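Local structure of envelopment polyprotein (Bovine Schmallenberg virus BH80/Germany/2011, 7A56) at residues Y56-L61 with I75-P80; A92-E97 with L342-Y347. The protein probably drives fusion of the viral and host membranes during entry, as the Gc glycoprotein of a class II fusion machinery, here in its trimeric postfusion form. All blocks are in the same frame, centred on the assembly; numbering follows the deposited sequence.

How the contacts relate
Contacts 1 and 2 lie on the same side of the chain's centre, their centres about 18 Å apart, and they come in series: contact 1 lies at the open end of the hairpin of strands 61-67 and 70-80, and contact 2 then joins segments whose nearest ends are 245 positions apart. Strands 70-80 and 335-343, one from each contact, are neighbours in a single antiparallel sheet; the chain turns out of it at 343-346 to pair with strand 86-92 in another. The two contacts meet where Ile-75 CD1 packs 3.6 Å from Tyr-347 CB. An early and a late part of the chain are thus brought together in neighbouring beta structure, and contact 1 also faces the other subunits of the trimer.

Contact 1: Y56-L61 with I75-P80; sequences YKTMTL and IESHIP
Tyr-56 opens the contact by receiving Pro-80 on one face of its ring: Pro-80 CD stands 3.5 Å from the ring centroid, 22° off the normal and shifted toward the rim, a CH-pi contact that is closest at Tyr-56 CZ. Tyr-56 CG is anti to the backbone N (chi1 -170°), on the side of segment 75-80, and Ile-79 CG1 slides past at Tyr-56 CD2. The phenol OH bonds to Gln-231 of the second subunit.

Thr-58 turns its methyl CG2 inward, 3.5 Å from His-78 O and close to Ser-77 OG as well, while Thr-58 OG1 and His-78 NE2 both bond to Asp-229 of the second subunit. A water accepts from Thr-58 N and donates to Ser-77 OG, bridging a part of the loop with no direct backbone pairing to the strand.

Met-59 is held through its carbonyl: Ser-77 OG donates to Met-59 O at 2.8 Å, tilted 25° from the carbonyl plane. Its bent side chain brings SD obliquely to His-78, 4.0 Å from His-78 CE1. Next, Thr-60 CB packs 3.7 Å from Ile-75 CD1, while Thr-60 OG1 bonds to Asn-62.

Leu-61 and Glu-76 form an antiparallel hydrogen-bonded pair. Leu-61 N donates to Glu-76 O (2.9 Å), and Glu-76 N returns a bond to Leu-61 O (2.8 Å). The two side chains lie side by side, Leu-61 CD1 near Glu-76 OE2, an oxygen to which a water donates, with Leu-61 of the third subunit packing on both. This is the open end of an antiparallel beta hairpin, strands 61-67 and 70-80, where a hydrogen-bonded pair gives way to a loop tied down by side chains at the trimer interface.

Contact 2: A92-E97 with L342-Y347; sequences AMPNGE and LGDFDY
Ala-92 and Asp-346 form an antiparallel hydrogen-bonded pair, with Ala-92 N to Asp-346 O and Asp-346 N to Ala-92 O both 2.9 Å long. Past this pair the touching pieces run at 91° to one another, the backbones staying close at Pro-94 and Phe-345. Segment 92-97 turns back on itself through a Met-93 N to Glu-97 O bond, whereas 342-347 bends through an inverse gamma turn centred on Asp-344.

Asp-346 makes the side-chain link. With its CG anti to the carbonyl carbon (chi1 -67°), the carboxylate reaches the loop, where OD2 accepts from Asn-95 N at 2.9 Å; the donor approaches on the syn side, 35° out of the carboxylate plane. Pro-94 CA lies beside the same oxygen, 3.4 Å from Asp-346 OD2. The other oxygen, OD1, takes a water that also donates to the poorly ordered Asn-95 side chain.

Pro-94 CG comes 3.1 Å from Asp-344 O and, a little farther, 3.5 Å from Asp-344 OD1. On the buried side, Ala-92 O sits at the edge of the Phe-345 ring, near its plane, 3.7 Å from Phe-345 CD1, and Tyr-26 and Leu-30 of helix 23-40 pack against the same phenylalanine.

Asp-346 thus bonds the loop's backbone, while Pro-94 packs on the carbonyl and carboxylate of Asp-344. Arg-71 salt-bridges Asp-344 and lies in a long, weak ion pair with Asp-346, so its positive charge probably helps balance both.

Contact 1: Y56-L61 with I75-P80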
loop_
_atom_site.group_PDB
_atom_site.type_symbol
_atom_site.label_atom_id
_atom_site.label_comp_id
_atom_site.label_asym_id
_atom_site.label_seq_id
_atom_site.Cartn_x
_atom_site.Cartn_y
_atom_site.Cartn_z
ATOM N N TYR A 56 -24.815 -10.807 -11.927
ATOM C CA TYR A 56 -23.674 -10.660 -12.818
ATOM C C TYR A 56 -23.833 -11.551 -14.063
ATOM O O TYR A 56 -24.157 -12.741 -13.959
ATOM C CB TYR A 56 -22.383 -10.994 -12.065
ATOM C CG TYR A 56 -21.116 -10.652 -12.830
ATOM C CD1 TYR A 56 -20.590 -9.342 -12.805
ATOM C CD2 TYR A 56 -20.500 -11.603 -13.647
ATOM C CE1 TYR A 56 -19.453 -9.018 -13.518
ATOM C CE2 TYR A 56 -19.331 -11.295 -14.381
ATOM C CZ TYR A 56 -18.817 -10.012 -14.311
ATOM O OH TYR A 56 -17.689 -9.678 -14.998
ATOM N N LYS A 57 -23.631 -10.954 -15.235
ATOM C CA LYS A 57 -23.542 -11.684 -16.493
ATOM C C LYS A 57 -22.475 -11.046 -17.376
ATOM O O LYS A 57 -22.491 -9.818 -17.568
ATOM C CB LYS A 57 -24.893 -11.653 -17.220
ATOM C CG LYS A 57 -24.839 -12.328 -18.545
ATOM C CD LYS A 57 -26.240 -12.400 -19.091
ATOM C CE LYS A 57 -26.433 -11.409 -20.185
ATOM N NZ LYS A 57 -26.446 -12.151 -21.479
ATOM N N THR A 58 -21.564 -11.858 -17.918
ATOM C CA THR A 58 -20.609 -11.348 -18.906
ATOM C C THR A 58 -20.518 -12.338 -20.065
ATOM O O THR A 58 -21.372 -13.207 -20.231
ATOM C CB THR A 58 -19.233 -11.069 -18.274
ATOM O OG1 THR A 58 -18.427 -10.370 -19.229
ATOM C CG2 THR A 58 -18.510 -12.377 -17.822
ATOM N N MET A 59 -19.491 -12.203 -20.900
ATOM C CA MET A 59 -19.448 -13.061 -22.077
ATOM C C MET A 59 -19.097 -14.475 -21.649
ATOM O O MET A 59 -18.555 -14.700 -20.573
ATOM C CB MET A 59 -18.445 -12.510 -23.092
ATOM C CG MET A 59 -17.022 -12.892 -22.861
ATOM S SD MET A 59 -15.950 -11.862 -21.901
ATOM C CE MET A 59 -16.479 -10.161 -22.102
ATOM N N THR A 60 -19.497 -15.438 -22.460
ATOM C CA THR A 60 -19.276 -16.853 -22.185
ATOM C C THR A 60 -18.618 -17.485 -23.397
ATOM O O THR A 60 -18.719 -16.971 -24.517
ATOM C CB THR A 60 -20.571 -17.599 -21.868
ATOM O OG1 THR A 60 -21.457 -17.579 -23.028
ATOM C CG2 THR A 60 -21.235 -16.957 -20.638
ATOM N N LEU A 61 -17.886 -18.565 -23.157
ATOM C CA LEU A 61 -17.265 -19.342 -24.239
ATOM C C LEU A 61 -17.910 -20.709 -24.260
ATOM O O LEU A 61 -18.034 -21.344 -23.213
ATOM C CB LEU A 61 -15.757 -19.473 -24.001
ATOM C CG LEU A 61 -15.009 -18.147 -24.105
ATOM C CD1 LEU A 61 -13.567 -18.380 -23.835
ATOM C CD2 LEU A 61 -15.166 -17.634 -25.521
ATOM N N ILE A 75 -19.533 -24.791 -21.139
ATOM C CA ILE A 75 -19.569 -23.347 -21.103
ATOM C C ILE A 75 -18.518 -22.900 -20.093
ATOM O O ILE A 75 -18.289 -23.555 -19.062
ATOM C CB ILE A 75 -20.972 -22.801 -20.747
ATOM C CG1 ILE A 75 -20.986 -21.264 -20.852
ATOM C CG2 ILE A 75 -21.448 -23.297 -19.375
ATOM C CD1 ILE A 75 -22.367 -20.683 -20.967
ATOM N N GLU A 76 -17.805 -21.864 -20.451
ATOM C CA GLU A 76 -16.787 -21.297 -19.577
ATOM C C GLU A 76 -17.064 -19.812 -19.402
ATOM O O GLU A 76 -17.473 -19.147 -20.349
ATOM C CB GLU A 76 -15.409 -21.527 -20.192
ATOM C CG GLU A 76 -14.251 -21.156 -19.272
ATOM C CD GLU A 76 -13.739 -19.734 -19.527
ATOM O OE1 GLU A 76 -12.600 -19.466 -19.107
ATOM O OE2 GLU A 76 -14.445 -18.894 -20.175
ATOM N N SER A 77 -16.802 -19.269 -18.201
ATOM C CA SER A 77 -16.937 -17.825 -18.021
ATOM C C SER A 77 -16.146 -17.465 -16.761
ATOM O O SER A 77 -15.341 -18.264 -16.254
ATOM C CB SER A 77 -18.409 -17.406 -17.946
ATOM O OG SER A 77 -18.565 -15.998 -18.073
ATOM N N HIS A 78 -16.372 -16.259 -16.256
ATOM C CA HIS A 78 -15.657 -15.793 -15.065
ATOM C C HIS A 78 -16.522 -14.774 -14.343
ATOM O O HIS A 78 -17.395 -14.135 -14.951
ATOM C CB HIS A 78 -14.307 -15.152 -15.414
ATOM C CG HIS A 78 -14.387 -14.179 -16.554
ATOM N ND1 HIS A 78 -14.062 -14.519 -17.859
ATOM C CD2 HIS A 78 -14.816 -12.898 -16.604
ATOM C CE1 HIS A 78 -14.276 -13.486 -18.655
ATOM N NE2 HIS A 78 -14.734 -12.488 -17.921
ATOM N N ILE A 79 -16.215 -14.562 -13.052
ATOM C CA ILE A 79 -16.959 -13.637 -12.225
ATOM C C ILE A 79 -15.984 -12.987 -11.246
ATOM O O ILE A 79 -15.081 -13.675 -10.752
ATOM C CB ILE A 79 -18.104 -14.335 -11.450
ATOM C CG1 ILE A 79 -18.847 -13.372 -10.524
ATOM C CG2 ILE A 79 -17.629 -15.552 -10.655
ATOM C CD1 ILE A 79 -20.108 -13.982 -9.926
ATOM N N PRO A 80 -16.114 -11.679 -10.984
ATOM C CA PRO A 80 -15.215 -11.022 -10.001
ATOM C C PRO A 80 -15.292 -11.681 -8.648
ATOM O O PRO A 80 -16.385 -12.026 -8.185
ATOM C CB PRO A 80 -15.756 -9.586 -9.927
ATOM C CG PRO A 80 -16.352 -9.378 -11.348
ATOM C CD PRO A 80 -17.006 -10.711 -11.673
HETATM O O HOH W 1 -21.442 -14.712 -17.196
HETATM O O HOH W 2 -15.528 -16.303 -21.244
#

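Contact 2: A92-E97 with L342-Y347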
loop_
_atom_site.group_PDB
_atom_site.type_symbol
_atom_site.label_atom_id
_atom_site.label_comp_id
_atom_site.label_asym_id
_atom_site.label_seq_id
_atom_site.Cartn_x
_atom_site.Cartn_y
_atom_site.Cartn_z
ATOM N N ALA A 92 -30.109 -26.122 -20.843
ATOM C CA ALA A 92 -31.217 -26.446 -21.733
ATOM C C ALA A 92 -30.882 -27.651 -22.606
ATOM O O ALA A 92 -29.719 -27.911 -22.937
ATOM C CB ALA A 92 -31.553 -25.235 -22.627
ATOM N N MET A 93 -31.927 -28.387 -22.979
ATOM C CA MET A 93 -31.817 -29.379 -24.050
ATOM C C MET A 93 -31.262 -28.738 -25.314
ATOM O O MET A 93 -31.556 -27.564 -25.582
ATOM C CB MET A 93 -33.189 -29.979 -24.335
ATOM C CG MET A 93 -33.769 -30.746 -23.181
ATOM S SD MET A 93 -32.793 -32.216 -22.777
ATOM C CE MET A 93 -33.341 -33.317 -24.106
ATOM N N PRO A 94 -30.453 -29.459 -26.097
ATOM C CA PRO A 94 -29.955 -28.919 -27.373
ATOM C C PRO A 94 -31.107 -28.538 -28.289
ATOM O O PRO A 94 -32.031 -29.328 -28.499
ATOM C CB PRO A 94 -29.147 -30.080 -27.960
ATOM C CG PRO A 94 -28.831 -30.932 -26.809
ATOM C CD PRO A 94 -29.959 -30.823 -25.860
ATOM N N ASN A 95 -31.040 -27.315 -28.825
ATOM C CA ASN A 95 -32.131 -26.706 -29.582
ATOM C C ASN A 95 -33.465 -26.985 -28.895
ATOM O O ASN A 95 -34.472 -27.271 -29.554
ATOM C CB ASN A 95 -32.148 -27.235 -31.024
ATOM C CG ASN A 95 -30.740 -27.489 -31.584
ATOM O OD1 ASN A 95 -29.839 -26.643 -31.461
ATOM N ND2 ASN A 95 -30.547 -28.669 -32.193
ATOM N N GLY A 96 -33.477 -26.920 -27.567
ATOM C CA GLY A 96 -34.569 -27.493 -26.815
ATOM C C GLY A 96 -34.949 -26.645 -25.627
ATOM O O GLY A 96 -34.512 -25.504 -25.517
ATOM N N GLU A 97 -35.747 -27.204 -24.729
ATOM C CA GLU A 97 -36.325 -26.423 -23.659
ATOM C C GLU A 97 -35.349 -26.286 -22.492
ATOM O O GLU A 97 -34.414 -27.077 -22.338
ATOM C CB GLU A 97 -37.599 -27.084 -23.170
ATOM C CG GLU A 97 -37.429 -28.577 -22.946
ATOM C CD GLU A 97 -38.690 -29.182 -22.352
ATOM O OE1 GLU A 97 -39.258 -28.555 -21.423
ATOM O OE2 GLU A 97 -39.131 -30.258 -22.830
ATOM N N LEU A 342 -21.656 -30.771 -18.688
ATOM C CA LEU A 342 -22.619 -31.742 -18.179
ATOM C C LEU A 342 -22.917 -32.870 -19.174
ATOM O O LEU A 342 -23.562 -33.859 -18.802
ATOM C CB LEU A 342 -23.928 -31.033 -17.802
ATOM C CG LEU A 342 -23.756 -29.848 -16.852
ATOM C CD1 LEU A 342 -25.095 -29.213 -16.381
ATOM C CD2 LEU A 342 -22.981 -30.295 -15.635
ATOM N N GLY A 343 -22.499 -32.744 -20.408
ATOM C CA GLY A 343 -23.008 -33.681 -21.425
ATOM C C GLY A 343 -23.529 -32.905 -22.613
ATOM O O GLY A 343 -23.009 -31.827 -22.894
ATOM N N ASP A 344 -24.563 -33.400 -23.304
ATOM C CA ASP A 344 -25.028 -32.794 -24.550
ATOM C C ASP A 344 -26.110 -31.758 -24.274
ATOM O O ASP A 344 -27.318 -32.025 -24.352
ATOM C CB ASP A 344 -25.521 -33.905 -25.491
ATOM C CG ASP A 344 -26.028 -33.386 -26.836
ATOM O OD1 ASP A 344 -25.618 -32.298 -27.312
ATOM O OD2 ASP A 344 -26.832 -34.119 -27.453
ATOM N N PHE A 345 -25.666 -30.544 -23.910
ATOM C CA PHE A 345 -26.573 -29.483 -23.510
ATOM C C PHE A 345 -26.218 -28.172 -24.199
ATOM O O PHE A 345 -25.121 -28.003 -24.734
ATOM C CB PHE A 345 -26.547 -29.322 -21.983
ATOM C CG PHE A 345 -26.992 -30.549 -21.288
ATOM C CD1 PHE A 345 -28.334 -30.848 -21.198
ATOM C CD2 PHE A 345 -26.080 -31.438 -20.795
ATOM C CE1 PHE A 345 -28.763 -31.988 -20.583
ATOM C CE2 PHE A 345 -26.510 -32.602 -20.182
ATOM C CZ PHE A 345 -27.851 -32.861 -20.057
ATOM N N ASP A 346 -27.190 -27.261 -24.202
ATOM C CA ASP A 346 -26.951 -25.852 -24.491
ATOM C C ASP A 346 -26.901 -25.085 -23.176
ATOM O O ASP A 346 -27.638 -25.382 -22.232
ATOM C CB ASP A 346 -28.047 -25.231 -25.352
ATOM C CG ASP A 346 -28.097 -25.802 -26.787
ATOM O OD1 ASP A 346 -27.101 -26.390 -27.297
ATOM O OD2 ASP A 346 -29.171 -25.618 -27.404
ATOM N N TYR A 347 -26.059 -24.074 -23.135
ATOM C CA TYR A 347 -25.904 -23.281 -21.932
ATOM C C TYR A 347 -25.987 -21.790 -22.251
ATOM O O TYR A 347 -25.420 -21.331 -23.248
ATOM C CB TYR A 347 -24.560 -23.549 -21.319
ATOM C CG TYR A 347 -24.145 -24.979 -21.162
ATOM C CD1 TYR A 347 -24.445 -25.689 -19.993
ATOM C CD2 TYR A 347 -23.325 -25.594 -22.112
ATOM C CE1 TYR A 347 -23.987 -27.005 -19.802
ATOM C CE2 TYR A 347 -22.907 -26.924 -21.946
ATOM C CZ TYR A 347 -23.249 -27.617 -20.803
ATOM O OH TYR A 347 -22.786 -28.879 -20.616
HETATM O O HOH W 3 -27.248 -27.603 -29.679
#